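PDB 6XJ6: Pgp2 from Campylobacter jejuni subsp. jejuni, which probably trims peptidoglycan as a YkuD-family LD-carboxypeptidase and helps give the cell its helical shape, binding peptidoglycan through a pocket on an accessory NTF2-like domain. Local coordinates for residues I29-K34 and F157-E162; T35-R40 and I58-M63; V76-L81 and N237-P242. One frame throughout, in Å; residues are numbered along the deposited sequence. Where two conformers were deposited one is given.

Contact 1 of 3, residues I29-K34 and F157-E162; sequences IVLTNK and FVMTEE
Strands 29-33 and 157-161 run parallel, in register from Ile-29 beside Phe-157 to Asn-33 beside Glu-161, with axes 4.6 Å apart and directions differing by 17°. Val-30 and Thr-32 each give an N-H to the strand opposite and accept one in return; Met-159 N reaches Val-30 O at 2.8 Å almost straight. On the face carrying Leu-31, unbranched Met-159 lies extended alongside its neighbour, and its CG meets Leu-31 CD1 at 3.7 Å. Asn-33, with CG anti to the backbone N, swings ND2 to Glu-161 OE1 (2.9 Å), arriving above a carboxylate plane turned 89° from the amide; Arg-167 pairs with OE2, while Asn-33 OD1 takes Asp-36 N-H. On the other face, beta-branched Thr-32 and Thr-160, suited to strands, set both OG1 atoms anti to their carbonyl carbons to share a water, 2.7 Å from Thr-32 OG1, that donates to Val-30 O. Past the strands, Lys-34 bends at chi3 (64°) and forms a salt bridge, NZ on the syn lone pair of Glu-162 OE2 at 2.8 Å; Gly-64 N holds OE1. In the mixed sheet this interior pair is flanked by strand 38-45 beside 27-33 and by strand 77-80 beside 156-161.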
loop_
_atom_site.group_PDB
_atom_site.type_symbol
_atom_site.label_atom_id
_atom_site.label_comp_id
_atom_site.label_asym_id
_atom_site.label_seq_id
_atom_site.Cartn_x
_atom_site.Cartn_y
_atom_site.Cartn_z
ATOM N N ILE A 29 -10.594 -3.763 -3.130
ATOM C CA ILE A 29 -9.615 -4.156 -2.123
ATOM C C ILE A 29 -9.788 -5.640 -1.843
ATOM O O ILE A 29 -10.865 -6.072 -1.415
ATOM C CB ILE A 29 -9.756 -3.346 -0.828
ATOM C CG1 ILE A 29 -9.648 -1.841 -1.110
ATOM C CG2 ILE A 29 -8.700 -3.790 0.173
ATOM C CD1 ILE A 29 -10.983 -1.146 -1.146
ATOM N N VAL A 30 -8.728 -6.413 -2.068
ATOM C CA VAL A 30 -8.683 -7.831 -1.728
ATOM C C VAL A 30 -8.117 -7.913 -0.315
ATOM O O VAL A 30 -6.922 -7.687 -0.102
ATOM C CB VAL A 30 -7.793 -8.599 -2.716
ATOM C CG1 VAL A 30 -7.718 -10.075 -2.358
ATOM C CG2 VAL A 30 -8.296 -8.417 -4.136
ATOM N N LEU A 31 -8.976 -8.223 0.649
ATOM C CA LEU A 31 -8.618 -8.251 2.060
ATOM C C LEU A 31 -8.491 -9.703 2.497
ATOM O O LEU A 31 -9.471 -10.456 2.453
ATOM C CB LEU A 31 -9.677 -7.528 2.896
ATOM C CG LEU A 31 -9.493 -7.519 4.418
ATOM C CD1 LEU A 31 -8.229 -6.755 4.791
ATOM C CD2 LEU A 31 -10.723 -6.942 5.132
ATOM N N THR A 32 -7.286 -10.091 2.915
ATOM C CA THR A 32 -7.012 -11.429 3.416
ATOM C C THR A 32 -6.550 -11.336 4.863
ATOM O O THR A 32 -5.725 -10.483 5.204
ATOM C CB THR A 32 -5.901 -12.101 2.584
ATOM O OG1 THR A 32 -6.293 -12.164 1.211
ATOM C CG2 THR A 32 -5.621 -13.514 3.069
ATOM N N ASN A 33 -7.062 -12.232 5.705
ATOM C CA ASN A 33 -6.593 -12.366 7.079
ATOM C C ASN A 33 -5.961 -13.742 7.240
ATOM O O ASN A 33 -6.636 -14.765 7.076
ATOM C CB ASN A 33 -7.739 -12.176 8.074
ATOM C CG ASN A 33 -7.258 -12.162 9.515
ATOM O OD1 ASN A 33 -6.860 -13.193 10.061
ATOM N ND2 ASN A 33 -7.279 -10.990 10.132
ATOM N N LYS A 34 -4.661 -13.769 7.553
ATOM C CA LYS A 34 -3.936 -15.037 7.610
ATOM C C LYS A 34 -4.345 -15.914 8.786
ATOM O O LYS A 34 -4.122 -17.127 8.731
ATOM C CB LYS A 34 -2.434 -14.784 7.680
ATOM C CG LYS A 34 -1.827 -14.272 6.384
ATOM C CD LYS A 34 -0.427 -13.726 6.607
ATOM C CE LYS A 34 0.545 -14.807 7.079
ATOM N NZ LYS A 34 1.908 -14.267 7.336
ATOM N N PHE A 157 -6.290 -3.357 -5.150
ATOM C CA PHE A 157 -5.294 -3.398 -4.096
ATOM C C PHE A 157 -5.417 -4.683 -3.287
ATOM O O PHE A 157 -6.450 -5.362 -3.286
ATOM C CB PHE A 157 -5.447 -2.179 -3.182
ATOM C CG PHE A 157 -5.159 -0.892 -3.870
ATOM C CD1 PHE A 157 -3.881 -0.610 -4.315
ATOM C CD2 PHE A 157 -6.160 0.040 -4.094
ATOM C CE1 PHE A 157 -3.606 0.571 -4.964
ATOM C CE2 PHE A 157 -5.884 1.228 -4.737
ATOM C CZ PHE A 157 -4.615 1.496 -5.178
ATOM N N VAL A 158 -4.331 -5.000 -2.584
ATOM C CA VAL A 158 -4.193 -6.221 -1.809
ATOM C C VAL A 158 -3.825 -5.802 -0.398
ATOM O O VAL A 158 -2.786 -5.168 -0.188
ATOM C CB VAL A 158 -3.106 -7.128 -2.407
ATOM C CG1 VAL A 158 -2.765 -8.306 -1.494
ATOM C CG2 VAL A 158 -3.549 -7.605 -3.778
ATOM N N MET A 159 -4.673 -6.146 0.559
ATOM C CA MET A 159 -4.480 -5.790 1.953
ATOM C C MET A 159 -4.469 -7.100 2.724
ATOM O O MET A 159 -5.478 -7.806 2.770
ATOM C CB MET A 159 -5.615 -4.872 2.407
ATOM C CG MET A 159 -5.545 -4.459 3.852
ATOM S SD MET A 159 -6.823 -3.246 4.212
ATOM C CE MET A 159 -6.738 -3.211 5.995
ATOM N N THR A 160 -3.317 -7.451 3.290
ATOM C CA THR A 160 -3.152 -8.723 3.976
ATOM C C THR A 160 -2.805 -8.485 5.435
ATOM O O THR A 160 -1.788 -7.851 5.745
ATOM C CB THR A 160 -2.102 -9.581 3.287
ATOM O OG1 THR A 160 -2.513 -9.760 1.925
ATOM C CG2 THR A 160 -1.979 -10.932 3.969
ATOM N N GLU A 161 -3.666 -8.987 6.312
ATOM C CA GLU A 161 -3.518 -8.923 7.755
ATOM C C GLU A 161 -2.937 -10.227 8.280
ATOM O O GLU A 161 -3.179 -11.307 7.731
ATOM C CB GLU A 161 -4.888 -8.744 8.418
ATOM C CG GLU A 161 -5.624 -7.513 7.996
ATOM C CD GLU A 161 -7.043 -7.459 8.518
ATOM O OE1 GLU A 161 -7.680 -8.520 8.709
ATOM O OE2 GLU A 161 -7.541 -6.333 8.722
ATOM N N GLU A 162 -2.201 -10.126 9.385
ATOM C CA GLU A 162 -1.715 -11.323 10.060
ATOM C C GLU A 162 -2.785 -11.901 10.974
ATOM O O GLU A 162 -3.162 -13.070 10.851
ATOM C CB GLU A 162 -0.468 -10.984 10.875
ATOM C CG GLU A 162 0.139 -12.148 11.624
ATOM C CD GLU A 162 0.948 -13.072 10.747
ATOM O OE1 GLU A 162 1.420 -14.093 11.285
ATOM O OE2 GLU A 162 1.098 -12.776 9.548
HETATM O O HOH W 1 -5.036 -9.897 0.414
#

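Contact 2 of 3, residues T35-R40 and I58-M63; sequences TDKILR and IITGLM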
loop_
_atom_site.group_PDB
_atom_site.type_symbol
_atom_site.label_atom_id
_atom_site.label_comp_id
_atom_site.label_asym_id
_atom_site.label_seq_id
_atom_site.Cartn_x
_atom_site.Cartn_y
_atom_site.Cartn_z
ATOM N N THR A 35 -4.901 -15.337 9.855
ATOM C CA THR A 35 -5.375 -16.147 10.974
ATOM C C THR A 35 -6.770 -16.693 10.694
ATOM O O THR A 35 -7.044 -17.874 10.935
ATOM C CB THR A 35 -5.380 -15.325 12.271
ATOM O OG1 THR A 35 -4.047 -14.918 12.604
ATOM C CG2 THR A 35 -5.945 -16.137 13.427
ATOM N N ASP A 36 -7.666 -15.839 10.190
ATOM C CA ASP A 36 -9.041 -16.252 9.940
ATOM C C ASP A 36 -9.158 -17.153 8.720
ATOM O O ASP A 36 -10.157 -17.866 8.579
ATOM C CB ASP A 36 -9.924 -15.021 9.729
ATOM C CG ASP A 36 -9.955 -14.105 10.934
ATOM O OD1 ASP A 36 -9.690 -14.581 12.059
ATOM O OD2 ASP A 36 -10.260 -12.903 10.754
ATOM N N LYS A 37 -8.161 -17.133 7.837
ATOM C CA LYS A 37 -8.216 -17.850 6.563
ATOM C C LYS A 37 -9.446 -17.437 5.754
ATOM O O LYS A 37 -10.148 -18.269 5.175
ATOM C CB LYS A 37 -8.151 -19.367 6.758
ATOM C CG LYS A 37 -6.990 -19.842 7.616
ATOM C CD LYS A 37 -5.632 -19.435 7.051
ATOM C CE LYS A 37 -4.495 -19.966 7.911
ATOM N NZ LYS A 37 -3.174 -19.432 7.487
ATOM N N ILE A 38 -9.687 -16.128 5.698
ATOM C CA ILE A 38 -10.780 -15.560 4.921
ATOM C C ILE A 38 -10.195 -14.542 3.960
ATOM O O ILE A 38 -9.371 -13.709 4.358
ATOM C CB ILE A 38 -11.856 -14.895 5.806
ATOM C CG1 ILE A 38 -12.498 -15.920 6.746
ATOM C CG2 ILE A 38 -12.934 -14.242 4.929
ATOM C CD1 ILE A 38 -13.490 -15.330 7.750
ATOM N N LEU A 39 -10.615 -14.616 2.703
ATOM C CA LEU A 39 -10.328 -13.600 1.703
ATOM C C LEU A 39 -11.649 -13.006 1.239
ATOM O O LEU A 39 -12.596 -13.743 0.933
ATOM C CB LEU A 39 -9.561 -14.193 0.513
ATOM C CG LEU A 39 -9.182 -13.224 -0.617
ATOM C CD1 LEU A 39 -7.897 -13.690 -1.306
ATOM C CD2 LEU A 39 -10.301 -13.089 -1.652
ATOM N N ARG A 40 -11.718 -11.678 1.212
ATOM C CA ARG A 40 -12.887 -10.960 0.731
ATOM C C ARG A 40 -12.430 -9.921 -0.278
ATOM O O ARG A 40 -11.311 -9.415 -0.197
ATOM C CB ARG A 40 -13.630 -10.273 1.887
ATOM C CG ARG A 40 -14.334 -11.250 2.813
ATOM C CD ARG A 40 -14.727 -10.646 4.150
ATOM N NE ARG A 40 -15.562 -11.588 4.890
ATOM C CZ ARG A 40 -15.735 -11.587 6.210
ATOM N NH1 ARG A 40 -15.131 -10.687 6.975
ATOM N NH2 ARG A 40 -16.518 -12.501 6.767
ATOM N N ILE A 58 -9.469 -20.506 3.262
ATOM C CA ILE A 58 -8.435 -20.369 2.241
ATOM C C ILE A 58 -7.141 -20.994 2.748
ATOM O O ILE A 58 -7.000 -21.277 3.943
ATOM C CB ILE A 58 -8.194 -18.892 1.865
ATOM C CG1 ILE A 58 -7.431 -18.178 2.992
ATOM C CG2 ILE A 58 -9.512 -18.204 1.541
ATOM C CD1 ILE A 58 -7.212 -16.693 2.775
ATOM N N ILE A 59 -6.179 -21.178 1.849
ATOM C CA ILE A 59 -4.823 -21.577 2.209
ATOM C C ILE A 59 -3.888 -20.413 1.908
ATOM O O ILE A 59 -3.768 -19.981 0.752
ATOM C CB ILE A 59 -4.380 -22.847 1.465
ATOM C CG1 ILE A 59 -5.316 -24.018 1.783
ATOM C CG2 ILE A 59 -2.942 -23.211 1.830
ATOM C CD1 ILE A 59 -5.378 -24.394 3.255
ATOM N N THR A 60 -3.231 -19.907 2.944
ATOM C CA THR A 60 -2.123 -18.974 2.799
ATOM C C THR A 60 -0.810 -19.685 3.098
ATOM O O THR A 60 -0.770 -20.860 3.481
ATOM C CB THR A 60 -2.278 -17.775 3.742
ATOM O OG1 THR A 60 -2.045 -18.183 5.097
ATOM C CG2 THR A 60 -3.670 -17.187 3.643
ATOM N N GLY A 61 0.275 -18.941 2.924
ATOM C CA GLY A 61 1.565 -19.372 3.392
ATOM C C GLY A 61 1.665 -19.232 4.898
ATOM O O GLY A 61 0.690 -18.986 5.611
ATOM N N LEU A 62 2.894 -19.365 5.383
ATOM C CA LEU A 62 3.138 -19.457 6.810
ATOM C C LEU A 62 2.890 -18.127 7.512
ATOM O O LEU A 62 2.949 -17.039 6.916
ATOM C CB LEU A 62 4.579 -19.889 7.077
ATOM C CG LEU A 62 4.999 -21.255 6.526
ATOM C CD1 LEU A 62 6.408 -21.586 6.981
ATOM C CD2 LEU A 62 4.034 -22.345 6.958
ATOM N N MET A 63 2.608 -18.238 8.807
ATOM C CA MET A 63 2.444 -17.081 9.665
ATOM C C MET A 63 3.785 -16.389 9.885
ATOM O O MET A 63 4.864 -16.964 9.687
ATOM C CB MET A 63 1.849 -17.499 11.009
ATOM C CG MET A 63 0.517 -18.244 10.886
ATOM S SD MET A 63 -0.771 -17.326 10.003
ATOM C CE MET A 63 -1.234 -16.107 11.233
HETATM O O HOH W 2 -2.872 -21.359 5.441
HETATM O O HOH W 3 -0.419 -20.104 8.018
#
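Ile-58 forms the tight end of this meeting between the turn at 35-37, which leads into strand 38-45, and the loop at 58-63. Its N-H donates to Lys-37 O at 3.0 Å, entering from above the carbonyl plane. Lys-37 has left-handed backbone angles (56°/45°), which turn the chain from the loop into the strand. CG1 of Ile-58 takes the crowded position between its own N and carbonyl carbon (chi1 74°) and comes within 3.5 Å of Lys-37 O, while CD1 reaches on to Leu-39 CB at 4.1 Å. A beta-branched isoleucine suits the place, since both branches lie against the chain from Lys-37 to Leu-39, CG1 and CD1 along one line and CG2 beside it near Lys-37 O and Leu-39 N. Both hydrophobic side chains also touch Ile-137 and Thr-32, so this end is sealed under neighbouring strands.

The other end is looser and wet. The methylenes of Lys-37 pass over Ile-58 O, and the long chain, bent at chi2, carries NZ to Thr-60 OG1 at 2.9 Å. One water links NZ to Thr-60 N, and a second links it to Gly-61 O. Met-63, partly exposed, doubles back through bends at chi2 and chi3, bringing SD tip to tip with Lys-37 NZ at 4.1 Å and CE to 3.3 Å from Thr-35 OG1; that hydroxyl is itself bonded to Glu-162 O.

Thr-60 OG1 works as a relay, accepting from the ammonium and donating to Gly-61 O, 2.9 Å away, on a lone pair. Thr-60 OG1, Lys-34 O and two waters all present acceptor oxygens to Lys-37 NZ, which is consistent with a protonated ammonium fixing a loop whose Gly-61 lies about 7 Å from the side chain of Cys-136, the predicted nucleophile.

Contact 3 of 3, residues V76-L81 and N237-P242; sequences VGFYEL and NISPYP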
loop_
_atom_site.group_PDB
_atom_site.type_symbol
_atom_site.label_atom_id
_atom_site.label_comp_id
_atom_site.label_asym_id
_atom_site.label_seq_id
_atom_site.Cartn_x
_atom_site.Cartn_y
_atom_site.Cartn_z
ATOM N N VAL A 76 2.564 -9.554 4.949
ATOM C CA VAL A 76 1.579 -8.703 5.600
ATOM C C VAL A 76 1.830 -7.275 5.138
ATOM O O VAL A 76 2.978 -6.813 5.119
ATOM C CB VAL A 76 1.719 -8.830 7.125
ATOM C CG1 VAL A 76 0.877 -7.804 7.861
ATOM C CG2 VAL A 76 1.364 -10.247 7.557
ATOM N N GLY A 77 0.769 -6.574 4.749
ATOM C CA GLY A 77 0.905 -5.197 4.328
ATOM C C GLY A 77 -0.121 -4.848 3.272
ATOM O O GLY A 77 -1.164 -5.488 3.166
ATOM N N PHE A 78 0.213 -3.819 2.496
ATOM C CA PHE A 78 -0.668 -3.290 1.463
ATOM C C PHE A 78 0.084 -3.298 0.143
ATOM O O PHE A 78 1.173 -2.718 0.041
ATOM C CB PHE A 78 -1.139 -1.875 1.816
ATOM C CG PHE A 78 -2.388 -1.459 1.100
ATOM C CD1 PHE A 78 -3.634 -1.697 1.654
ATOM C CD2 PHE A 78 -2.317 -0.817 -0.122
ATOM C CE1 PHE A 78 -4.785 -1.301 0.999
ATOM C CE2 PHE A 78 -3.467 -0.424 -0.779
ATOM C CZ PHE A 78 -4.702 -0.675 -0.216
ATOM N N TYR A 79 -0.509 -3.947 -0.857
ATOM C CA TYR A 79 0.098 -4.229 -2.147
ATOM C C TYR A 79 -0.919 -3.927 -3.242
ATOM O O TYR A 79 -2.031 -3.452 -2.982
ATOM C CB TYR A 79 0.574 -5.692 -2.196
ATOM C CG TYR A 79 1.635 -5.977 -1.168
ATOM C CD1 TYR A 79 1.296 -6.430 0.102
ATOM C CD2 TYR A 79 2.970 -5.750 -1.450
ATOM C CE1 TYR A 79 2.256 -6.653 1.059
ATOM C CE2 TYR A 79 3.945 -5.981 -0.500
ATOM C CZ TYR A 79 3.583 -6.426 0.754
ATOM O OH TYR A 79 4.545 -6.628 1.703
ATOM N N GLU A 80 -0.529 -4.202 -4.479
ATOM C CA GLU A 80 -1.420 -4.117 -5.620
ATOM C C GLU A 80 -1.489 -5.472 -6.302
ATOM O O GLU A 80 -0.587 -6.307 -6.164
ATOM C CB GLU A 80 -0.950 -3.049 -6.606
ATOM C CG GLU A 80 -0.807 -1.698 -5.968
ATOM C CD GLU A 80 -0.101 -0.730 -6.859
ATOM O OE1 GLU A 80 -0.703 -0.341 -7.877
ATOM O OE2 GLU A 80 1.066 -0.387 -6.553
ATOM N N LEU A 81 -2.578 -5.682 -7.036
ATOM C CA LEU A 81 -2.807 -6.920 -7.768
ATOM C C LEU A 81 -2.745 -6.661 -9.267
ATOM O O LEU A 81 -3.371 -5.719 -9.772
ATOM C CB LEU A 81 -4.165 -7.522 -7.419
ATOM C CG LEU A 81 -4.318 -8.995 -7.797
ATOM C CD1 LEU A 81 -3.434 -9.883 -6.938
ATOM C CD2 LEU A 81 -5.775 -9.401 -7.663
ATOM N N ASN A 237 -4.672 8.329 -3.027
ATOM C CA ASN A 237 -5.212 7.150 -2.364
ATOM C C ASN A 237 -4.452 6.957 -1.066
ATOM O O ASN A 237 -3.218 6.889 -1.077
ATOM C CB ASN A 237 -5.005 5.899 -3.210
ATOM C CG ASN A 237 -5.771 5.925 -4.508
ATOM O OD1 ASN A 237 -6.883 6.453 -4.571
ATOM N ND2 ASN A 237 -5.200 5.327 -5.547
ATOM N N ILE A 238 -5.183 6.882 0.038
ATOM C CA ILE A 238 -4.601 6.645 1.351
ATOM C C ILE A 238 -5.184 5.349 1.882
ATOM O O ILE A 238 -6.408 5.168 1.884
ATOM C CB ILE A 238 -4.854 7.827 2.303
ATOM C CG1 ILE A 238 -4.108 9.052 1.769
ATOM C CG2 ILE A 238 -4.416 7.490 3.724
ATOM C CD1 ILE A 238 -4.241 10.280 2.616
ATOM N N SER A 239 -4.305 4.441 2.310
ATOM C CA SER A 239 -4.742 3.120 2.707
ATOM C C SER A 239 -4.102 2.683 4.017
ATOM O O SER A 239 -2.914 2.933 4.244
ATOM C CB SER A 239 -4.335 2.115 1.627
ATOM O OG SER A 239 -4.808 2.513 0.352
ATOM N N PRO A 240 -4.843 1.978 4.868
ATOM C CA PRO A 240 -4.238 1.426 6.080
ATOM C C PRO A 240 -3.265 0.316 5.718
ATOM O O PRO A 240 -3.472 -0.417 4.752
ATOM C CB PRO A 240 -5.448 0.876 6.851
ATOM C CG PRO A 240 -6.417 0.516 5.797
ATOM C CD PRO A 240 -6.253 1.563 4.724
ATOM N N TYR A 241 -2.201 0.210 6.509
ATOM C CA TYR A 241 -1.072 -0.664 6.191
ATOM C C TYR A 241 -0.860 -1.666 7.320
ATOM O O TYR A 241 -0.244 -1.325 8.347
ATOM C CB TYR A 241 0.203 0.154 5.952
ATOM C CG TYR A 241 1.283 -0.649 5.257
ATOM C CD1 TYR A 241 2.113 -1.500 5.973
ATOM C CD2 TYR A 241 1.445 -0.593 3.875
ATOM C CE1 TYR A 241 3.082 -2.239 5.349
ATOM C CE2 TYR A 241 2.406 -1.338 3.243
ATOM C CZ TYR A 241 3.222 -2.167 3.978
ATOM O OH TYR A 241 4.199 -2.927 3.371
ATOM N N PRO A 242 -1.360 -2.895 7.194
ATOM C CA PRO A 242 -1.166 -3.881 8.267
ATOM C C PRO A 242 0.306 -4.156 8.495
ATOM O O PRO A 242 1.093 -4.225 7.552
ATOM C CB PRO A 242 -1.885 -5.127 7.743
ATOM C CG PRO A 242 -2.886 -4.606 6.745
ATOM C CD PRO A 242 -2.215 -3.427 6.113
HETATM O O HOH W 4 3.767 -5.093 7.207
HETATM O O HOH W 5 5.213 -5.024 4.415
#
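Two CH-pi contacts carry much of the packing between 76-81 and 237-242, which share no direct hydrogen bond. CB of Ser-239 sits over one face of the Phe-78 ring, 3.5 Å from its centroid; chi1 of -159° places CG anti to the backbone N and sends this ring across to the serine. A residue as small as serine can come that close, and its OG, 3.2 Å from Phe-78 CZ, is bonded to Tyr-23 OH. In the second, Gly-77 CA lies over the face of the Tyr-241 ring, 4.0 Å from the centroid, with Phe-78 N above the same face. Glycine fits here because its backbone angles (148°/-157°) are strained for other residue types and because bare CA lets the tyrosine ring lie flat against the chain.

These contacts join two domains. Strand 77-80 is the edge of the mixed sheet in the YkuD-type catalytic domain, and strand 232-240 belongs to the antiparallel sheet of the NTF2-like domain, so Phe-78 is inserted at the boundary, where Phe-157, Met-159 and Arg-251 also touch it.

Apolar contacts fill in around the rings: Val-76 CG1 meets Pro-242 CB at 3.8 Å, and Phe-78 CB meets Tyr-241 CD2 at 3.5 Å. Gly-77 CA also makes a CA-H...O contact to Pro-242 O at 3.4 Å; Pro-240 O, near Phe-78 CD1, is buried with no hydrogen-bond partner.

Water supplies the polar bridges. One molecule joins Val-76 O to Pro-242 O; another ties Val-76 O and Tyr-79 OH to Tyr-241 OH, the last at 2.6 Å. The two tyrosine hydroxyls have protein partners as well, Asp-106 for Tyr-79 and Asn-103 for Tyr-241.

Contact 1 lies between the other two in space, its centre about 9 Å from that of contact 2 and about 8 Å from that of contact 3, whose own centres are about 16 Å apart. All three reach one mixed sheet, ordered 48-56, 38-45, 27-33, 156-161, 77-80: contact 1 is its only parallel pair, contact 2 involves strand 38-45 on one flank, and contact 3 its edge strand 77-80. Along the chain contact 2 is nested within the loop closed by contact 1 and closes before contact 3 opens, whereas contacts 1 and 3 alternate. The sheet thus spans the distance between the 58-63 loop, near the predicted nucleophile, and the NTF2-like domain boundary.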